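Local atomic coordinates of esterase D (PDB entry 3DKR), a protein that probably hydrolyses carboxylic esters, as an alpha/beta hydrolase with a predicted catalytic triad. Residues N36-M41 with V227-S232; K94-G99 with I117-V122; P126-K131 with Q171-V176. All blocks are in the same frame, centred on the assembly; numbering follows the deposited sequence.

Contact 1: N36-M41 with V227-S232; sequences NDMNFM and VITVNS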
loop_
_atom_site.group_PDB
_atom_site.type_symbol
_atom_site.label_atom_id
_atom_site.label_comp_id
_atom_site.label_asym_id
_atom_site.label_seq_id
_atom_site.Cartn_x
_atom_site.Cartn_y
_atom_site.Cartn_z
ATOM N N ASN A 36 -2.765 -3.374 -10.397
ATOM C CA ASN A 36 -2.035 -2.618 -11.424
ATOM C C ASN A 36 -1.047 -1.600 -10.859
ATOM O O ASN A 36 -0.031 -1.284 -11.498
ATOM C CB ASN A 36 -2.992 -1.901 -12.367
ATOM C CG ASN A 36 -3.794 -2.858 -13.238
ATOM O OD1 ASN A 36 -4.980 -2.612 -13.521
ATOM N ND2 ASN A 36 -3.159 -3.926 -13.683
ATOM N N ASP A 37 -1.340 -1.097 -9.652
ATOM C CA ASP A 37 -0.468 -0.151 -8.955
ATOM C C ASP A 37 0.943 -0.730 -8.798
ATOM O O ASP A 37 1.911 0.008 -8.684
ATOM C CB ASP A 37 -0.987 0.137 -7.536
ATOM C CG ASP A 37 -2.343 0.837 -7.496
ATOM O OD1 ASP A 37 -2.788 1.415 -8.510
ATOM O OD2 ASP A 37 -2.954 0.789 -6.407
ATOM N N MET A 38 1.033 -2.058 -8.793
ATOM C CA MET A 38 2.272 -2.748 -8.457
ATOM C C MET A 38 2.904 -3.496 -9.637
ATOM O O MET A 38 3.890 -4.214 -9.449
ATOM C CB MET A 38 2.019 -3.736 -7.305
ATOM C CG MET A 38 1.593 -3.084 -5.989
ATOM S SD MET A 38 2.897 -2.024 -5.358
ATOM C CE MET A 38 2.199 -1.541 -3.773
ATOM N N ASN A 39 2.365 -3.349 -10.852
ATOM C CA ASN A 39 2.911 -4.093 -12.000
ATOM C C ASN A 39 4.405 -3.854 -12.208
ATOM O O ASN A 39 5.180 -4.803 -12.338
ATOM C CB ASN A 39 2.189 -3.718 -13.303
ATOM C CG ASN A 39 0.753 -4.166 -13.331
ATOM O OD1 ASN A 39 0.306 -4.949 -12.483
ATOM N ND2 ASN A 39 -0.006 -3.667 -14.331
ATOM N N PHE A 40 4.818 -2.597 -12.247
ATOM C CA PHE A 40 6.236 -2.304 -12.503
ATOM C C PHE A 40 7.115 -2.847 -11.370
ATOM O O PHE A 40 8.162 -3.452 -11.618
ATOM C CB PHE A 40 6.520 -0.814 -12.645
ATOM C CG PHE A 40 5.771 -0.123 -13.769
ATOM C CD1 PHE A 40 5.150 -0.821 -14.806
ATOM C CD2 PHE A 40 5.715 1.260 -13.769
ATOM C CE1 PHE A 40 4.461 -0.123 -15.811
ATOM C CE2 PHE A 40 5.054 1.950 -14.766
ATOM C CZ PHE A 40 4.436 1.272 -15.787
ATOM N N MET A 41 6.699 -2.603 -10.130
ATOM C CA MET A 41 7.487 -3.018 -8.958
ATOM C C MET A 41 7.623 -4.533 -8.938
ATOM O O MET A 41 8.730 -5.094 -8.783
ATOM C CB MET A 41 6.837 -2.497 -7.665
ATOM C CG MET A 41 7.429 -3.036 -6.342
ATOM S SD MET A 41 9.162 -2.568 -6.107
ATOM C CE MET A 41 9.000 -0.796 -5.874
ATOM N N VAL A 227 1.885 8.317 -6.645
ATOM C CA VAL A 227 1.992 6.879 -6.928
ATOM C C VAL A 227 3.368 6.585 -7.503
ATOM O O VAL A 227 3.539 6.372 -8.708
ATOM C CB VAL A 227 0.853 6.348 -7.821
ATOM C CG1 VAL A 227 0.931 4.817 -7.948
ATOM C CG2 VAL A 227 -0.522 6.756 -7.247
ATOM N N ILE A 228 4.355 6.562 -6.608
ATOM C CA ILE A 228 5.745 6.413 -6.996
ATOM C C ILE A 228 6.108 5.025 -7.555
ATOM O O ILE A 228 7.186 4.858 -8.117
ATOM C CB ILE A 228 6.724 6.823 -5.862
ATOM C CG1 ILE A 228 6.501 6.007 -4.585
ATOM C CG2 ILE A 228 6.600 8.315 -5.576
ATOM C CD1 ILE A 228 7.610 6.232 -3.553
ATOM N N THR A 229 5.206 4.056 -7.436
ATOM C CA THR A 229 5.408 2.746 -8.050
ATOM C C THR A 229 5.129 2.761 -9.553
ATOM O O THR A 229 5.477 1.804 -10.262
ATOM C CB THR A 229 4.491 1.695 -7.418
ATOM O OG1 THR A 229 3.151 2.193 -7.416
ATOM C CG2 THR A 229 4.934 1.383 -5.979
ATOM N N VAL A 230 4.470 3.818 -10.036
ATOM C CA VAL A 230 4.068 3.909 -11.443
ATOM C C VAL A 230 4.695 5.105 -12.174
ATOM O O VAL A 230 4.966 5.026 -13.375
ATOM C CB VAL A 230 2.518 3.956 -11.552
ATOM C CG1 VAL A 230 2.058 4.169 -12.976
ATOM C CG2 VAL A 230 1.933 2.683 -10.998
ATOM N N ASN A 231 4.915 6.213 -11.469
ATOM C CA ASN A 231 5.396 7.441 -12.122
ATOM C C ASN A 231 6.910 7.446 -12.271
ATOM O O ASN A 231 7.555 6.424 -12.045
ATOM C CB ASN A 231 4.853 8.687 -11.407
ATOM C CG ASN A 231 5.391 8.847 -9.993
ATOM O OD1 ASN A 231 6.525 8.482 -9.693
ATOM N ND2 ASN A 231 4.562 9.428 -9.118
ATOM N N SER A 232 7.494 8.585 -12.666
ATOM C CA SER A 232 8.923 8.616 -12.993
ATOM C C SER A 232 9.850 8.238 -11.846
ATOM O O SER A 232 11.019 7.947 -12.075
ATOM C CB SER A 232 9.334 9.997 -13.533
ATOM O OG SER A 232 9.098 10.991 -12.564
HETATM O O HOH W 1 4.300 -0.682 -10.072
#
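The backbone O of D37 is gripped by two donors, the hydroxyl of T229 and a water. T229 OG1 donates to D37 O at 2.8 Å, with the donor tilted 23° from the carbonyl plane. The first torsion of T229 (chi1 51°) sets OG1 between its own backbone N and carbonyl carbon, and from there it faces the 36-41 segment. The water donates to D37 O and to T229 O, and accepts from M41 N. It thus bridges both backbones. On the apolar side T229 CG2 lies 4.0 Å from M38 SD, and the two side chains cross obliquely. V230 CG2 packs on D37 O at 3.5 Å. F40 CE2 comes 3.4 Å from V230 O, which lies at the ring edge near the ring plane, and V230 CG1 touches the same carbon at 4.1 Å. F40 also meets the ring of H234. D37 OD2 accepts from the backbone N of A30 and of S34. T229 is buried, and its hydroxyl and carbonyl find their partners in D37 O and the water. The loop just after H226, a predicted charge-relay residue, is thus held to the start of helix 39-47 by polar bonds.

Contact 2: K94-G99 with I117-V122; sequences KVFVFG and ITAGGV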
loop_
_atom_site.group_PDB
_atom_site.type_symbol
_atom_site.label_atom_id
_atom_site.label_comp_id
_atom_site.label_asym_id
_atom_site.label_seq_id
_atom_site.Cartn_x
_atom_site.Cartn_y
_atom_site.Cartn_z
ATOM N N LYS A 94 12.223 -16.159 3.545
ATOM C CA LYS A 94 12.089 -14.770 3.999
ATOM C C LYS A 94 10.978 -14.074 3.249
ATOM O O LYS A 94 10.811 -14.286 2.046
ATOM C CB LYS A 94 13.402 -14.012 3.802
ATOM C CG LYS A 94 14.569 -14.600 4.604
ATOM C CD LYS A 94 15.770 -13.660 4.607
ATOM C CE LYS A 94 16.984 -14.262 5.312
ATOM N NZ LYS A 94 18.133 -13.314 5.401
ATOM N N VAL A 95 10.222 -13.251 3.973
ATOM C CA VAL A 95 9.108 -12.508 3.380
ATOM C C VAL A 95 9.197 -11.049 3.813
ATOM O O VAL A 95 9.438 -10.757 4.984
ATOM C CB VAL A 95 7.768 -13.116 3.799
ATOM C CG1 VAL A 95 6.609 -12.174 3.464
ATOM C CG2 VAL A 95 7.570 -14.479 3.125
ATOM N N PHE A 96 8.993 -10.163 2.841
ATOM C CA PHE A 96 8.905 -8.723 3.039
ATOM C C PHE A 96 7.491 -8.280 2.653
ATOM O O PHE A 96 6.878 -8.882 1.787
ATOM C CB PHE A 96 9.904 -8.007 2.148
ATOM C CG PHE A 96 11.346 -8.297 2.480
ATOM C CD1 PHE A 96 12.105 -7.366 3.172
ATOM C CD2 PHE A 96 11.933 -9.499 2.124
ATOM C CE1 PHE A 96 13.439 -7.636 3.489
ATOM C CE2 PHE A 96 13.271 -9.768 2.448
ATOM C CZ PHE A 96 14.005 -8.829 3.129
ATOM N N VAL A 97 6.992 -7.235 3.296
ATOM C CA VAL A 97 5.649 -6.714 3.009
ATOM C C VAL A 97 5.703 -5.203 2.885
ATOM O O VAL A 97 6.173 -4.527 3.804
ATOM C CB VAL A 97 4.685 -7.090 4.132
ATOM C CG1 VAL A 97 3.258 -6.650 3.789
ATOM C CG2 VAL A 97 4.800 -8.608 4.418
ATOM N N PHE A 98 5.200 -4.687 1.758
ATOM C CA PHE A 98 5.183 -3.243 1.485
ATOM C C PHE A 98 3.822 -2.841 0.951
ATOM O O PHE A 98 3.120 -3.657 0.376
ATOM C CB PHE A 98 6.208 -2.856 0.410
ATOM C CG PHE A 98 7.612 -3.314 0.691
ATOM C CD1 PHE A 98 8.455 -2.560 1.504
ATOM C CD2 PHE A 98 8.118 -4.449 0.075
ATOM C CE1 PHE A 98 9.755 -2.963 1.742
ATOM C CE2 PHE A 98 9.409 -4.872 0.331
ATOM C CZ PHE A 98 10.229 -4.111 1.143
ATOM N N GLY A 99 3.497 -1.563 1.084
ATOM C CA GLY A 99 2.270 -1.040 0.495
ATOM C C GLY A 99 2.314 0.437 0.216
ATOM O O GLY A 99 3.241 1.132 0.638
ATOM N N ILE A 117 7.730 -12.297 9.620
ATOM C CA ILE A 117 8.093 -11.280 8.618
ATOM C C ILE A 117 9.492 -10.691 8.851
ATOM O O ILE A 117 9.798 -10.192 9.933
ATOM C CB ILE A 117 7.062 -10.127 8.577
ATOM C CG1 ILE A 117 5.648 -10.672 8.348
ATOM C CG2 ILE A 117 7.440 -9.124 7.475
ATOM C CD1 ILE A 117 4.517 -9.638 8.597
ATOM N N THR A 118 10.340 -10.733 7.831
ATOM C CA THR A 118 11.712 -10.227 7.951
ATOM C C THR A 118 11.779 -8.708 8.042
ATOM O O THR A 118 12.498 -8.176 8.878
ATOM C CB THR A 118 12.560 -10.706 6.761
ATOM O OG1 THR A 118 12.705 -12.128 6.856
ATOM C CG2 THR A 118 13.936 -10.055 6.722
ATOM N N ALA A 119 11.049 -8.020 7.162
ATOM C CA ALA A 119 11.090 -6.570 7.103
ATOM C C ALA A 119 9.971 -6.088 6.176
ATOM O O ALA A 119 9.250 -6.896 5.596
ATOM C CB ALA A 119 12.448 -6.090 6.622
ATOM N N GLY A 120 9.806 -4.784 6.060
ATOM C CA GLY A 120 8.699 -4.269 5.253
ATOM C C GLY A 120 8.644 -2.776 5.353
ATOM O O GLY A 120 9.592 -2.152 5.809
ATOM N N GLY A 121 7.539 -2.183 4.920
ATOM C CA GLY A 121 7.415 -0.735 4.983
ATOM C C GLY A 121 6.409 -0.172 4.002
ATOM O O GLY A 121 5.482 -0.865 3.574
ATOM N N VAL A 122 6.596 1.095 3.660
ATOM C CA VAL A 122 5.610 1.839 2.911
ATOM C C VAL A 122 6.236 2.592 1.747
ATOM O O VAL A 122 7.402 2.992 1.794
ATOM C CB VAL A 122 4.840 2.822 3.808
ATOM C CG1 VAL A 122 4.288 2.098 5.062
ATOM C CG2 VAL A 122 5.729 3.997 4.210
HETATM O O HOH W 2 10.418 -13.740 6.803
#
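V97 O accepts from G121 N at 2.9 Å, in the middle of two parallel neighbouring strands, 94-99 and 119-122. Their axes differ by 6°. V97 is bonded through N to A119 O and through O to G121 N, the parallel pattern in which one residue bonds to the two that flank its neighbour. G99 N donates to G121 O in turn. Packing is tight here. V97 O lies only 2.9 Å from G120 CA, a closeness that glycine permits. F98 CE1 lies 3.8 Å from G120 C. F96 packs CE1 on A119 CB at 3.6 Å, and T118 CB stands over one face of its ring. CG of F96 is anti to its carbonyl carbon (chi1 -65°) and lies 4.0 Å from A119 O. The F96 side chain is on the face of the sheet where helix 234-246 packs. An alanine in place of this phenylalanine would probably leave a gap beside A119 CB and T118 CG2. The other end is looser and wetter. T118 N still donates to V95 O at 3.0 Å, but a water accepts from V95 N and lies 2.8 Å from T118 OG1. There K94 merely lays its CB and CG beside T118 OG1. A119 N is buried and has no partner in the model. Backbone bonds thus hold both ends, and water joins in at the outer one.

Contact 3: P126-K131 with Q171-V176; sequences PILPGK and QFATTV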
loop_
_atom_site.group_PDB
_atom_site.type_symbol
_atom_site.label_atom_id
_atom_site.label_comp_id
_atom_site.label_asym_id
_atom_site.label_seq_id
_atom_site.Cartn_x
_atom_site.Cartn_y
_atom_site.Cartn_z
ATOM N N PRO A 126 0.759 6.985 5.655
ATOM C CA PRO A 126 -0.565 6.445 5.916
ATOM C C PRO A 126 -1.668 7.476 5.745
ATOM O O PRO A 126 -1.403 8.679 5.688
ATOM C CB PRO A 126 -0.469 5.986 7.381
ATOM C CG PRO A 126 0.602 6.820 7.976
ATOM C CD PRO A 126 1.581 7.071 6.879
ATOM N N ILE A 127 -2.899 6.967 5.696
ATOM C CA ILE A 127 -4.107 7.766 5.649
ATOM C C ILE A 127 -4.509 8.024 7.086
ATOM O O ILE A 127 -5.011 7.117 7.756
ATOM C CB ILE A 127 -5.214 7.004 4.892
ATOM C CG1 ILE A 127 -4.771 6.729 3.450
ATOM C CG2 ILE A 127 -6.531 7.780 4.914
ATOM C CD1 ILE A 127 -5.664 5.790 2.691
ATOM N N LEU A 128 -4.259 9.250 7.545
ATOM C CA LEU A 128 -4.542 9.670 8.930
ATOM C C LEU A 128 -5.449 10.902 8.968
ATOM O O LEU A 128 -5.479 11.698 8.029
ATOM C CB LEU A 128 -3.229 9.955 9.674
ATOM C CG LEU A 128 -2.443 8.702 10.059
ATOM C CD1 LEU A 128 -1.044 9.078 10.521
ATOM C CD2 LEU A 128 -3.134 7.894 11.156
ATOM N N PRO A 129 -6.182 11.086 10.074
ATOM C CA PRO A 129 -7.202 12.139 10.071
ATOM C C PRO A 129 -6.607 13.521 9.860
ATOM O O PRO A 129 -5.623 13.885 10.516
ATOM C CB PRO A 129 -7.877 12.000 11.440
ATOM C CG PRO A 129 -6.903 11.222 12.281
ATOM C CD PRO A 129 -6.150 10.338 11.344
ATOM N N GLY A 130 -7.181 14.249 8.902
ATOM C CA GLY A 130 -6.809 15.622 8.612
ATOM C C GLY A 130 -5.613 15.802 7.700
ATOM O O GLY A 130 -5.251 16.939 7.385
ATOM N N LYS A 131 -5.022 14.690 7.248
ATOM C CA LYS A 131 -3.736 14.714 6.538
ATOM C C LYS A 131 -3.796 14.165 5.115
ATOM O O LYS A 131 -2.791 13.661 4.589
ATOM C CB LYS A 131 -2.724 13.910 7.343
ATOM C CG LYS A 131 -2.626 14.327 8.800
ATOM C CD LYS A 131 -2.107 15.727 8.928
ATOM C CE LYS A 131 -1.662 16.061 10.356
ATOM N NZ LYS A 131 -0.993 17.387 10.403
ATOM N N GLN A 171 -9.498 5.907 11.421
ATOM C CA GLN A 171 -9.611 5.286 12.738
ATOM C C GLN A 171 -8.694 4.060 12.844
ATOM O O GLN A 171 -7.918 3.905 13.792
ATOM C CB GLN A 171 -11.077 4.926 13.001
ATOM C CG GLN A 171 -11.314 4.127 14.268
ATOM C CD GLN A 171 -12.801 3.966 14.596
ATOM O OE1 GLN A 171 -13.668 4.579 13.955
ATOM N NE2 GLN A 171 -13.096 3.142 15.595
ATOM N N PHE A 172 -8.776 3.186 11.849
ATOM C CA PHE A 172 -7.953 1.971 11.829
ATOM C C PHE A 172 -6.484 2.354 11.844
ATOM O O PHE A 172 -5.653 1.752 12.541
ATOM C CB PHE A 172 -8.277 1.180 10.563
ATOM C CG PHE A 172 -7.656 -0.190 10.531
ATOM C CD1 PHE A 172 -8.382 -1.316 10.876
ATOM C CD2 PHE A 172 -6.338 -0.347 10.166
ATOM C CE1 PHE A 172 -7.791 -2.574 10.861
ATOM C CE2 PHE A 172 -5.760 -1.603 10.132
ATOM C CZ PHE A 172 -6.478 -2.700 10.483
ATOM N N ALA A 173 -6.156 3.369 11.056
ATOM C CA ALA A 173 -4.780 3.855 10.950
ATOM C C ALA A 173 -4.250 4.457 12.264
ATOM O O ALA A 173 -3.064 4.305 12.590
ATOM C CB ALA A 173 -4.662 4.874 9.801
ATOM N N THR A 174 -5.101 5.154 13.021
ATOM C CA THR A 174 -4.626 5.705 14.293
ATOM C C THR A 174 -4.215 4.594 15.257
ATOM O O THR A 174 -3.256 4.734 16.010
ATOM C CB THR A 174 -5.663 6.642 14.989
ATOM O OG1 THR A 174 -6.868 5.939 15.296
ATOM C CG2 THR A 174 -5.963 7.888 14.120
ATOM N N THR A 175 -4.914 3.468 15.213
ATOM C CA THR A 175 -4.561 2.351 16.095
ATOM C C THR A 175 -3.221 1.752 15.675
ATOM O O THR A 175 -2.354 1.478 16.514
ATOM C CB THR A 175 -5.645 1.303 16.084
ATOM O OG1 THR A 175 -6.843 1.901 16.612
ATOM C CG2 THR A 175 -5.238 0.078 16.909
ATOM N N VAL A 176 -3.036 1.573 14.371
ATOM C CA VAL A 176 -1.743 1.142 13.856
ATOM C C VAL A 176 -0.635 2.108 14.266
ATOM O O VAL A 176 0.430 1.680 14.717
ATOM C CB VAL A 176 -1.782 0.954 12.314
ATOM C CG1 VAL A 176 -0.380 0.620 11.775
ATOM C CG2 VAL A 176 -2.772 -0.134 11.940
#
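L128 and A173 meet through methyl groups, with L128 CD2 3.6 Å from A173 CB. The leucine CG is anti to its carbonyl carbon (chi1 -74°). CD1 is then anti to CA, and CD2 is the other methyl, the one that faces A173. The same methyl is also 3.8 Å from A173 C. T174 uses its methyl too. Its OG1 stands between its own backbone N and carbonyl carbon (chi1 61°) and donates back to Q171 O at 2.7 Å, one turn earlier. This bond fixes the rotation of the side chain. CG2 is then anti to the carbonyl carbon and meets the ring of P129, at 3.7 Å from CD and 3.9 Å from CG. I127 behaves differently. Its side chain turns from 171-176 and meets I169 and D170, earlier in the same helix. The carbonyl O of I127 sits 3.1 Å from A173 CB, buried and without a polar partner in the model. The turn beyond is a type II beta turn from L128 to K131, with G130 at positive phi. The arrangement places the loop after strand 119-122 of this alpha/beta-hydrolase fold against helix 155-178, close to the predicted nucleophile S101.

Contact 2 lies in the central sheet, and the other two contacts sit beyond the C-terminal ends of its strands. Contacts 1 and 2 touch: M38 CE packs 4.3 Å from G99 CA, although their centres are about 17 Å apart. The centres of contacts 2 and 3 are about 20 Å apart, and their segments follow closely in sequence. Contacts 1 and 3 lie on opposite sides of the chain's centre, with about 11 Å between nearest atoms. All three approach the predicted triad. The I127 side chain is about 4 Å from that of S101 and from a bound acetate, probably from the crystallisation liquor. The V122 side chain is about 7 Å from that of S101, and T229 about 8 Å from H226.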